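Local coordinates for protein putative trimethylamine methyltransferase (Rhizobium meliloti, PDB 4YYC) that probably acts as a methyltransferase of the trimethylamine methyltransferase family, at residues E50-L54 against Y341-Q345; V69-I75 against A295-A299; H193-Y198 against D220-M224. All blocks are in the same frame, centred on the assembly; numbering follows the deposited sequence.

Interaction 1 of 3, residues E50-L54 against Y341-Q345; sequences EYEVL and YGAAQ
Y51 sets the edge of its ring against the face of the Y341 ring in a T-shaped stack. The centroids are 5.1 Å apart, the planes meet at 69°, and Y51 CD2 lies 3.7 Å from Y341 CE1. Y51 has chi1 t and Y341 chi1 m. Segment 50-54 is a largely extended loop, except at V53 (phi/psi -112/-14). Segment 341-345 is helical. The nearest CA pairs are E52-Y341 at 6.3 Å and V53-G342 at 5.9 Å. Q345 (chi1 m, chi2 t) reaches from the helix to the loop backbone. Q345 OE1 accepts from V53 N and L54 N, both at 2.9 Å, and Q345 NE2 donates to L54 O at 2.9 Å. V53 CG1 packs on Y341 CB at 3.8 Å, and L54 CD1 lies 4.0 Å from G342 CA. One water donates to Y51 O (2.6 Å) and Y341 O (2.8 Å). R49 of the second subunit bonds Y51 OH through its carbonyl O and pairs with E52 through its guanidinium. V424 of that subunit packs on V53 and L54. This is a glutamine amide pairing with the N and O of L54, much as a neighbouring strand's peptide would, where an N-terminal loop crosses an outer helix of a TIM-type barrel.

Interaction 2 of 3, residues V69-I75 against A295-A299; sequences VLEEIGI and AEVLA
A295 opens the contact, with its CA 6.0 Å from that of L70. A295 CB is 3.9 Å from both V69 CG1 and L70 CD2, and A295 O lies 3.4 Å from L70 CD2. V69 has chi1 t; L70 is m, t. E296 points its CB away from 69-75, but E296 N still lies 4.5 Å from I75 CD1. I75 and E296 have their CA atoms 7.2 Å apart. The E296 carboxylate bonds S248 and the backbone N of M250, and the side chain is about 10 Å from a bound unknown ligand. Helix 286-307, which carries these residues, joins strands 269-277 and 313-322, a beta-alpha-beta crossover of the TIM-type barrel. Helix 56-73 packs across its outside. The short axes run at 88° with a closest approach of 10.7 Å. L298 (m, t) follows, with L298 CD1 3.8 Å from L70 CD1. A299 CB then meets I75 CG1 at 3.9 Å and L70 CD2 at 4.3 Å. V69 O accepts from I73 N and G74 N, both at 2.9 Å, a pi-type turn near the helix end. G74 has phi/psi 84/178, which would jam a CB against the preceding carbonyl. I75 (m, m) follows, its CB toward 295-299, and pairs with V99.

Interaction 3 of 3, residues H193-Y198 against D220-M224; sequences HLDMVY and DTVAM
Two consecutive helices around the TIM-type barrel meet here. Helix 192-202 leads into strand 208-209, and helix 215-229 leads from that strand toward strand 240-245. Segments 193-198 and 220-224 are regular helix. Their axes cross at -37° with a closest approach of 10.4 Å, running in roughly the same direction. The nearest CA pairs are V197-T221 at 6.9 Å and L194-D220 at 7.5 Å. The polar end is a His-carboxylate hydrogen bond. H193 takes chi1 p, which brings H193 NE2 to D220 OD2 at 2.7 Å with a nearly straight N-H...O angle of 173°. D220 has chi1 m, and its OD1 has a second partner in a salt bridge with R516 of helix 503-518. L194 (m, t) lays CD2 3.8 Å from D220 OD2. Further along, V197 (chi1 t) points toward the partner helix, with V197 CG2 3.8 Å from T221 OG1. That hydroxyl is bonded to R217 O and S211 N. M224, a selenomethionine (m, t, p), has the largest covered area of any residue here. F512 and I513 of helix 503-518 also pack on it. M224 SE lies 4.1 Å from L194 CD2. M224 CE rests on the turn from L194 to Y198, 3.7 Å from L194 O, 3.8 Å from Y198 N and 3.9 Å from V197 CG1.

All three contacts are buried and involve helices packed around the barrel, but their neighbours differ. Interactions 1 and 2 each lay part of the N-terminal region on a barrel helix: the loop 50-54 in one, the last part of helix 56-73 and the start of strand 75-77 in the other. Both also touch the second subunit. Their centres are 21 Å apart. Interaction 3 lies across the chain's centre from interaction 1, joins helices close in sequence and touches no other subunit. The chemistry differs too. Interaction 1 combines backbone-to-amide bonds, water and a ring pair. Interaction 2 joins its segments by apolar side chains, with no polar bond between them. Interaction 3 puts one His-carboxylate bond beside apolar packing.

Interaction 1 of 3, residues E50-L54 against Y341-Q345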
ATOM      1  N   GLU A  50      12.688  -3.356  -7.451  1.00 19.99           N
ATOM      2  CA  GLU A  50      11.776  -2.316  -7.952  1.00 19.58           C
ATOM      3  C   GLU A  50      10.600  -2.950  -8.700  1.00 19.42           C
ATOM      4  O   GLU A  50      10.771  -3.902  -9.470  1.00 20.25           O
ATOM      5  CB  GLU A  50      12.497  -1.329  -8.877  1.00 20.31           C
ATOM      6  CG  GLU A  50      13.775  -0.758  -8.255  1.00 21.35           C
ATOM      7  CD  GLU A  50      15.048  -1.540  -8.633  1.00 23.82           C
ATOM      8  OE1 GLU A  50      15.015  -2.783  -8.880  1.00 25.47           O
ATOM      9  OE2 GLU A  50      16.112  -0.886  -8.694  1.00 27.23           O
ATOM     10  N   TYR A  51       9.381  -2.481  -8.419  1.00 18.63           N
ATOM     11  CA  TYR A  51       8.207  -2.957  -9.114  1.00 18.98           C
ATOM     12  C   TYR A  51       8.005  -2.163 -10.394  1.00 19.85           C
ATOM     13  O   TYR A  51       8.015  -0.902 -10.346  1.00 20.09           O
ATOM     14  CB  TYR A  51       6.984  -2.763  -8.213  1.00 18.13           C
ATOM     15  CG  TYR A  51       5.762  -3.379  -8.836  1.00 18.04           C
ATOM     16  CD1 TYR A  51       5.632  -4.756  -8.925  1.00 18.69           C
ATOM     17  CD2 TYR A  51       4.709  -2.603  -9.294  1.00 17.57           C
ATOM     18  CE1 TYR A  51       4.538  -5.334  -9.495  1.00 18.88           C
ATOM     19  CE2 TYR A  51       3.583  -3.180  -9.862  1.00 17.88           C
ATOM     20  CZ  TYR A  51       3.479  -4.550  -9.943  1.00 18.40           C
ATOM     21  OH  TYR A  51       2.396  -5.173 -10.483  1.00 18.71           O
ATOM     22  N   GLU A  52       7.805  -2.875 -11.493  1.00 21.39           N
ATOM     23  CA  GLU A  52       7.693  -2.322 -12.851  1.00 22.76           C
ATOM     24  C   GLU A  52       6.300  -2.493 -13.397  1.00 21.59           C
ATOM     25  O   GLU A  52       5.700  -3.547 -13.208  1.00 20.97           O
ATOM     26  CB  GLU A  52       8.560  -3.079 -13.812  1.00 26.59           C
ATOM     27  CG  GLU A  52       9.962  -3.254 -13.355  1.00 29.90           C
ATOM     28  CD  GLU A  52      10.842  -3.826 -14.450  1.00 33.07           C
ATOM     29  OE1 GLU A  52      10.429  -4.679 -15.297  1.00 38.02           O
ATOM     30  OE2 GLU A  52      11.982  -3.430 -14.447  1.00 36.11           O
ATOM     31  N   VAL A  53       5.817  -1.461 -14.089  1.00 20.30           N
ATOM     32  CA  VAL A  53       4.580  -1.496 -14.821  1.00 20.84           C
ATOM     33  C   VAL A  53       4.682  -1.425 -16.340  1.00 21.44           C
ATOM     34  O   VAL A  53       3.703  -1.697 -16.996  1.00 22.42           O
ATOM     35  CB  VAL A  53       3.591  -0.458 -14.311  1.00 20.48           C
ATOM     36  CG1 VAL A  53       3.344  -0.697 -12.819  1.00 20.30           C
ATOM     37  CG2 VAL A  53       4.086   0.951 -14.575  1.00 20.07           C
ATOM     38  N   LEU A  54       5.832  -1.051 -16.895  1.00 21.06           N
ATOM     39  CA  LEU A  54       5.997  -0.968 -18.343  1.00 22.39           C
ATOM     40  C   LEU A  54       7.017  -1.990 -18.758  1.00 23.22           C
ATOM     41  O   LEU A  54       8.017  -2.179 -18.076  1.00 22.43           O
ATOM     42  CB  LEU A  54       6.499   0.400 -18.760  1.00 22.27           C
ATOM     43  CG  LEU A  54       5.615   1.601 -18.425  1.00 22.27           C
ATOM     44  CD1 LEU A  54       6.303   2.932 -18.620  1.00 22.46           C
ATOM     45  CD2 LEU A  54       4.343   1.451 -19.256  1.00 23.34           C
ATOM     46  N   TYR A 341       5.145   4.646 -10.860  1.00 15.51           N
ATOM     47  CA  TYR A 341       5.935   3.427 -11.081  1.00 15.29           C
ATOM     48  C   TYR A 341       6.657   3.509 -12.425  1.00 15.50           C
ATOM     49  O   TYR A 341       7.816   3.152 -12.540  1.00 15.67           O
ATOM     50  CB  TYR A 341       5.061   2.167 -11.092  1.00 15.22           C
ATOM     51  CG  TYR A 341       4.652   1.581  -9.750  1.00 14.82           C
ATOM     52  CD1 TYR A 341       5.612   1.197  -8.803  1.00 14.96           C
ATOM     53  CD2 TYR A 341       3.315   1.386  -9.426  1.00 14.81           C
ATOM     54  CE1 TYR A 341       5.245   0.596  -7.613  1.00 14.70           C
ATOM     55  CE2 TYR A 341       2.954   0.830  -8.206  1.00 14.45           C
ATOM     56  CZ  TYR A 341       3.916   0.431  -7.324  1.00 14.35           C
ATOM     57  OH  TYR A 341       3.589  -0.115  -6.109  1.00 14.77           O
ATOM     58  N   GLY A 342       5.939   3.948 -13.454  1.00 15.35           N
ATOM     59  CA  GLY A 342       6.478   4.067 -14.778  1.00 15.97           C
ATOM     60  C   GLY A 342       7.572   5.127 -14.854  1.00 16.07           C
ATOM     61  O   GLY A 342       8.631   4.933 -15.499  1.00 16.97           O
ATOM     62  N   ALA A 343       7.340   6.235 -14.193  1.00 15.76           N
ATOM     63  CA  ALA A 343       8.308   7.335 -14.233  1.00 15.69           C
ATOM     64  C   ALA A 343       9.628   6.879 -13.582  1.00 15.57           C
ATOM     65  O   ALA A 343      10.737   7.230 -14.021  1.00 16.21           O
ATOM     66  CB  ALA A 343       7.748   8.574 -13.547  1.00 15.66           C
ATOM     67  N   ALA A 344       9.542   6.100 -12.519  1.00 15.36           N
ATOM     68  CA  ALA A 344      10.757   5.552 -11.896  1.00 15.46           C
ATOM     69  C   ALA A 344      11.578   4.692 -12.857  1.00 15.95           C
ATOM     70  O   ALA A 344      12.816   4.785 -12.891  1.00 16.05           O
ATOM     71  CB  ALA A 344      10.395   4.741 -10.662  1.00 15.13           C
ATOM     72  N   GLN A 345      10.893   3.881 -13.659  1.00 16.19           N
ATOM     73  CA  GLN A 345      11.546   3.116 -14.673  1.00 16.95           C
ATOM     74  C   GLN A 345      12.258   4.017 -15.668  1.00 17.12           C
ATOM     75  O   GLN A 345      13.433   3.757 -16.013  1.00 17.70           O
ATOM     76  CB  GLN A 345      10.570   2.206 -15.437  1.00 17.40           C
ATOM     77  CG  GLN A 345       9.935   1.148 -14.572  1.00 17.59           C
ATOM     78  CD  GLN A 345       9.000   0.242 -15.349  1.00 18.02           C
ATOM     79  OE1 GLN A 345       7.771   0.351 -15.230  1.00 18.31           O
ATOM     80  NE2 GLN A 345       9.574  -0.601 -16.173  1.00 19.48           N
TER
HETATM   81  O   HOH W   1       9.241   1.339 -10.890  1.00 18.64           O
HETATM   82  O   HOH W   2      12.467  -0.868 -16.246  1.00 24.59           O

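Interaction 2 of 3, residues V69-I75 against A295-A299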
ATOM      1  N   VAL A  69       7.728  15.036 -28.850  1.00 23.95           N
ATOM      2  CA  VAL A  69       7.228  16.253 -28.188  1.00 23.55           C
ATOM      3  C   VAL A  69       8.323  17.326 -28.125  1.00 22.96           C
ATOM      4  O   VAL A  69       8.081  18.500 -28.443  1.00 22.49           O
ATOM      5  CB  VAL A  69       6.731  15.906 -26.772  1.00 22.96           C
ATOM      6  CG1 VAL A  69       6.487  17.166 -25.937  1.00 22.85           C
ATOM      7  CG2 VAL A  69       5.471  15.039 -26.856  1.00 23.57           C
ATOM      8  N   LEU A  70       9.518  16.924 -27.696  1.00 22.69           N
ATOM      9  CA  LEU A  70      10.616  17.877 -27.524  1.00 22.80           C
ATOM     10  C   LEU A  70      11.030  18.553 -28.833  1.00 24.01           C
ATOM     11  O   LEU A  70      11.451  19.708 -28.822  1.00 23.41           O
ATOM     12  CB  LEU A  70      11.839  17.210 -26.903  1.00 22.65           C
ATOM     13  CG  LEU A  70      11.745  16.940 -25.395  1.00 21.90           C
ATOM     14  CD1 LEU A  70      12.971  16.151 -24.954  1.00 22.18           C
ATOM     15  CD2 LEU A  70      11.625  18.206 -24.574  1.00 21.77           C
ATOM     16  N   GLU A  71      10.973  17.808 -29.940  1.00 25.25           N
ATOM     17  CA  GLU A  71      11.331  18.377 -31.226  1.00 27.30           C
ATOM     18  C   GLU A  71      10.180  19.191 -31.845  1.00 27.38           C
ATOM     19  O   GLU A  71      10.381  20.329 -32.244  1.00 27.57           O
ATOM     20  CB  GLU A  71      11.826  17.309 -32.193  1.00 29.00           C
ATOM     21  CG  GLU A  71      12.269  17.946 -33.501  1.00 31.97           C
ATOM     22  CD  GLU A  71      12.835  16.993 -34.518  1.00 35.26           C
ATOM     23  OE1 GLU A  71      12.805  15.751 -34.335  1.00 37.98           O
ATOM     24  OE2 GLU A  71      13.320  17.528 -35.534  1.00 38.34           O
ATOM     25  N   GLU A  72       9.001  18.607 -31.948  1.00 27.55           N
ATOM     26  CA  GLU A  72       7.867  19.231 -32.637  1.00 28.85           C
ATOM     27  C   GLU A  72       7.178  20.334 -31.870  1.00 28.15           C
ATOM     28  O   GLU A  72       6.783  21.324 -32.446  1.00 28.10           O
ATOM     29  CB  GLU A  72       6.817  18.194 -33.011  1.00 30.81           C
ATOM     30  CG  GLU A  72       7.311  17.173 -34.003  1.00 34.13           C
ATOM     31  CD  GLU A  72       6.228  16.172 -34.404  1.00 36.57           C
ATOM     32  OE1 GLU A  72       5.028  16.323 -33.951  1.00 38.44           O
ATOM     33  OE2 GLU A  72       6.617  15.235 -35.132  1.00 38.45           O
ATOM     34  N   ILE A  73       7.029  20.152 -30.574  1.00 26.52           N
ATOM     35  CA  ILE A  73       6.252  21.078 -29.735  1.00 26.33           C
ATOM     36  C   ILE A  73       7.198  21.984 -28.967  1.00 25.56           C
ATOM     37  O   ILE A  73       7.006  23.197 -28.968  1.00 26.59           O
ATOM     38  CB  ILE A  73       5.311  20.323 -28.771  1.00 26.04           C
ATOM     39  CG1 ILE A  73       4.331  19.484 -29.599  1.00 26.96           C
ATOM     40  CG2 ILE A  73       4.586  21.314 -27.876  1.00 25.81           C
ATOM     41  CD1 ILE A  73       3.483  18.544 -28.777  1.00 27.10           C
ATOM     42  N   GLY A  74       8.214  21.409 -28.342  1.00 24.62           N
ATOM     43  CA  GLY A  74       9.190  22.174 -27.597  1.00 23.47           C
ATOM     44  C   GLY A  74       8.742  22.489 -26.183  1.00 22.55           C
ATOM     45  O   GLY A  74       7.660  22.117 -25.752  1.00 23.04           O
ATOM     46  N   ILE A  75       9.625  23.152 -25.468  1.00 21.67           N
ATOM     47  CA  ILE A  75       9.391  23.543 -24.078  1.00 21.04           C
ATOM     48  C   ILE A  75       9.676  25.034 -23.961  1.00 21.20           C
ATOM     49  O   ILE A  75      10.682  25.514 -24.465  1.00 20.79           O
ATOM     50  CB  ILE A  75      10.339  22.777 -23.151  1.00 20.98           C
ATOM     51  CG1 ILE A  75      10.187  21.255 -23.323  1.00 21.27           C
ATOM     52  CG2 ILE A  75      10.141  23.201 -21.707  1.00 20.38           C
ATOM     53  CD1 ILE A  75       8.895  20.650 -22.839  1.00 21.36           C
ATOM     54  N   ALA A 295       9.443  14.557 -21.159  1.00 17.08           N
ATOM     55  CA  ALA A 295       9.876  15.736 -21.957  1.00 17.63           C
ATOM     56  C   ALA A 295      10.290  16.895 -21.057  1.00 17.32           C
ATOM     57  O   ALA A 295      11.361  17.474 -21.234  1.00 17.24           O
ATOM     58  CB  ALA A 295       8.752  16.155 -22.908  1.00 18.23           C
ATOM     59  N   GLU A 296       9.482  17.204 -20.046  1.00 16.61           N
ATOM     60  CA  GLU A 296       9.767  18.312 -19.122  1.00 16.59           C
ATOM     61  C   GLU A 296      11.062  18.038 -18.351  1.00 16.22           C
ATOM     62  O   GLU A 296      11.901  18.916 -18.239  1.00 15.87           O
ATOM     63  CB  GLU A 296       8.610  18.549 -18.164  1.00 16.97           C
ATOM     64  CG  GLU A 296       7.375  19.043 -18.849  1.00 18.00           C
ATOM     65  CD  GLU A 296       6.213  19.309 -17.930  1.00 18.51           C
ATOM     66  OE1 GLU A 296       6.351  19.255 -16.673  1.00 19.20           O
ATOM     67  OE2 GLU A 296       5.103  19.584 -18.450  1.00 19.83           O
ATOM     68  N   VAL A 297      11.228  16.814 -17.846  1.00 15.80           N
ATOM     69  CA  VAL A 297      12.442  16.494 -17.112  1.00 15.73           C
ATOM     70  C   VAL A 297      13.671  16.504 -17.985  1.00 16.13           C
ATOM     71  O   VAL A 297      14.710  17.036 -17.586  1.00 16.29           O
ATOM     72  CB  VAL A 297      12.305  15.158 -16.311  1.00 15.66           C
ATOM     73  CG1 VAL A 297      13.681  14.730 -15.787  1.00 15.86           C
ATOM     74  CG2 VAL A 297      11.257  15.281 -15.223  1.00 15.68           C
ATOM     75  N   LEU A 298      13.579  15.939 -19.184  1.00 16.30           N
ATOM     76  CA  LEU A 298      14.733  15.988 -20.072  1.00 16.87           C
ATOM     77  C   LEU A 298      15.222  17.431 -20.279  1.00 16.89           C
ATOM     78  O   LEU A 298      16.419  17.687 -20.202  1.00 16.86           O
ATOM     79  CB  LEU A 298      14.410  15.307 -21.418  1.00 17.55           C
ATOM     80  CG  LEU A 298      14.413  13.778 -21.430  1.00 17.87           C
ATOM     81  CD1 LEU A 298      13.763  13.241 -22.683  1.00 18.54           C
ATOM     82  CD2 LEU A 298      15.823  13.218 -21.312  1.00 18.34           C
ATOM     83  N   ALA A 299      14.315  18.344 -20.567  1.00 16.69           N
ATOM     84  CA  ALA A 299      14.698  19.730 -20.848  1.00 16.98           C
ATOM     85  C   ALA A 299      15.253  20.408 -19.591  1.00 16.73           C
ATOM     86  O   ALA A 299      16.323  21.019 -19.640  1.00 16.98           O
ATOM     87  CB  ALA A 299      13.512  20.470 -21.394  1.00 17.25           C
TER

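Interaction 3 of 3, residues H193-Y198 against D220-M224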
ATOM      1  N   HIS A 193      13.042  33.368   4.326  1.00 16.57           N
ATOM      2  CA  HIS A 193      13.976  32.346   3.884  1.00 16.43           C
ATOM      3  C   HIS A 193      15.205  32.210   4.778  1.00 16.63           C
ATOM      4  O   HIS A 193      15.749  31.103   4.979  1.00 16.52           O
ATOM      5  CB  HIS A 193      14.442  32.577   2.452  1.00 16.44           C
ATOM      6  CG  HIS A 193      15.308  33.799   2.263  1.00 16.99           C
ATOM      7  ND1 HIS A 193      14.828  35.086   2.311  1.00 17.67           N
ATOM      8  CD2 HIS A 193      16.633  33.909   2.023  1.00 17.40           C
ATOM      9  CE1 HIS A 193      15.805  35.938   2.078  1.00 17.84           C
ATOM     10  NE2 HIS A 193      16.910  35.245   1.887  1.00 17.86           N
ATOM     11  N   LEU A 194      15.646  33.333   5.335  1.00 17.13           N
ATOM     12  CA  LEU A 194      16.834  33.332   6.172  1.00 17.78           C
ATOM     13  C   LEU A 194      16.576  32.548   7.464  1.00 17.85           C
ATOM     14  O   LEU A 194      17.383  31.724   7.884  1.00 17.85           O
ATOM     15  CB  LEU A 194      17.205  34.777   6.537  1.00 18.38           C
ATOM     16  CG  LEU A 194      17.603  35.616   5.324  1.00 18.85           C
ATOM     17  CD1 LEU A 194      17.496  37.079   5.662  1.00 19.74           C
ATOM     18  CD2 LEU A 194      18.970  35.235   4.785  1.00 19.15           C
ATOM     19  N   ASP A 195      15.436  32.816   8.062  1.00 18.13           N
ATOM     20  CA  ASP A 195      15.002  32.087   9.283  1.00 18.74           C
ATOM     21  C   ASP A 195      14.697  30.618   9.039  1.00 18.11           C
ATOM     22  O   ASP A 195      14.930  29.785   9.932  1.00 17.80           O
ATOM     23  CB  ASP A 195      13.812  32.806   9.912  1.00 19.72           C
ATOM     24  CG  ASP A 195      14.180  34.175  10.381  1.00 21.38           C
ATOM     25  OD1 ASP A 195      14.927  34.317  11.397  1.00 24.04           O
ATOM     26  OD2 ASP A 195      13.807  35.146   9.707  1.00 21.89           O
HETATM   27  N   MSE A 196      14.168  30.333   7.855  1.00 17.53           N
HETATM   28  CA  MSE A 196      13.807  28.952   7.473  1.00 17.62           C
HETATM   29  C   MSE A 196      15.114  28.181   7.371  1.00 17.48           C
HETATM   30  O   MSE A 196      15.248  27.125   7.985  1.00 17.04           O
HETATM   31  CB  MSE A 196      13.000  28.988   6.203  1.00 17.85           C
HETATM   32  CG  MSE A 196      11.600  29.539   6.455  1.00 19.07           C
HETATM   33 SE   MSE A 196      10.793  30.234   4.773  1.00 21.15          SE
HETATM   34  CE  MSE A 196      10.267  28.523   4.148  1.00 20.28           C
ATOM     35  N   VAL A 197      16.086  28.664   6.586  1.00 17.07           N
ATOM     36  CA  VAL A 197      17.360  27.932   6.494  1.00 17.20           C
ATOM     37  C   VAL A 197      18.033  27.821   7.879  1.00 17.69           C
ATOM     38  O   VAL A 197      18.519  26.757   8.289  1.00 17.60           O
ATOM     39  CB  VAL A 197      18.314  28.557   5.454  1.00 17.85           C
ATOM     40  CG1 VAL A 197      19.706  27.934   5.532  1.00 18.05           C
ATOM     41  CG2 VAL A 197      17.702  28.447   4.051  1.00 17.72           C
ATOM     42  N   TYR A 198      18.062  28.918   8.612  1.00 18.01           N
ATOM     43  CA  TYR A 198      18.663  28.911   9.941  1.00 18.62           C
ATOM     44  C   TYR A 198      18.041  27.838  10.822  1.00 18.43           C
ATOM     45  O   TYR A 198      18.747  27.152  11.578  1.00 18.60           O
ATOM     46  CB  TYR A 198      18.520  30.260  10.622  1.00 19.29           C
ATOM     47  CG  TYR A 198      19.134  30.278  12.022  1.00 20.18           C
ATOM     48  CD1 TYR A 198      20.517  30.392  12.197  1.00 21.24           C
ATOM     49  CD2 TYR A 198      18.357  30.146  13.141  1.00 20.56           C
ATOM     50  CE1 TYR A 198      21.088  30.433  13.476  1.00 21.90           C
ATOM     51  CE2 TYR A 198      18.901  30.150  14.419  1.00 21.62           C
ATOM     52  CZ  TYR A 198      20.272  30.284  14.590  1.00 22.12           C
ATOM     53  OH  TYR A 198      20.767  30.280  15.880  1.00 23.19           O
ATOM     54  N   ASP A 220      21.542  33.570  -0.984  1.00 19.12           N
ATOM     55  CA  ASP A 220      21.647  33.610   0.480  1.00 19.55           C
ATOM     56  C   ASP A 220      21.806  32.206   1.092  1.00 18.87           C
ATOM     57  O   ASP A 220      22.572  32.027   2.046  1.00 19.52           O
ATOM     58  CB  ASP A 220      20.438  34.279   1.127  1.00 19.82           C
ATOM     59  CG  ASP A 220      20.378  35.789   0.903  1.00 20.71           C
ATOM     60  OD1 ASP A 220      21.381  36.455   0.546  1.00 21.85           O
ATOM     61  OD2 ASP A 220      19.287  36.379   1.130  1.00 21.02           O
ATOM     62  N   THR A 221      21.085  31.215   0.557  1.00 18.34           N
ATOM     63  CA  THR A 221      21.208  29.860   1.047  1.00 17.80           C
ATOM     64  C   THR A 221      22.629  29.354   0.869  1.00 18.16           C
ATOM     65  O   THR A 221      23.206  28.778   1.780  1.00 18.07           O
ATOM     66  CB  THR A 221      20.230  28.917   0.321  1.00 17.39           C
ATOM     67  OG1 THR A 221      18.867  29.360   0.520  1.00 16.97           O
ATOM     68  CG2 THR A 221      20.362  27.469   0.789  1.00 17.29           C
ATOM     69  N   VAL A 222      23.195  29.590  -0.308  1.00 18.45           N
ATOM     70  CA  VAL A 222      24.581  29.181  -0.581  1.00 19.26           C
ATOM     71  C   VAL A 222      25.523  29.884   0.390  1.00 19.67           C
ATOM     72  O   VAL A 222      26.447  29.271   0.908  1.00 20.20           O
ATOM     73  CB  VAL A 222      24.957  29.402  -2.072  1.00 19.78           C
ATOM     74  CG1 VAL A 222      26.448  29.165  -2.307  1.00 20.60           C
ATOM     75  CG2 VAL A 222      24.130  28.497  -2.962  1.00 19.87           C
ATOM     76  N   ALA A 223      25.329  31.159   0.635  1.00 20.11           N
ATOM     77  CA  ALA A 223      26.201  31.894   1.539  1.00 20.97           C
ATOM     78  C   ALA A 223      26.139  31.334   2.970  1.00 21.08           C
ATOM     79  O   ALA A 223      27.180  31.199   3.633  1.00 21.49           O
ATOM     80  CB  ALA A 223      25.859  33.399   1.504  1.00 21.23           C
HETATM   81  N   MSE A 224      24.937  31.003   3.429  1.00 20.51           N
HETATM   82  CA  MSE A 224      24.765  30.396   4.726  1.00 20.78           C
HETATM   83  C   MSE A 224      25.429  29.052   4.766  1.00 20.56           C
HETATM   84  O   MSE A 224      26.047  28.718   5.748  1.00 20.51           O
HETATM   85  CB  MSE A 224      23.286  30.307   5.037  1.00 21.14           C
HETATM   86  CG  MSE A 224      22.812  31.710   5.386  1.00 21.76           C
HETATM   87 SE   MSE A 224      20.884  31.789   5.743  1.00 23.87          SE
HETATM   88  CE  MSE A 224      21.041  31.015   7.504  1.00 24.23           C
TER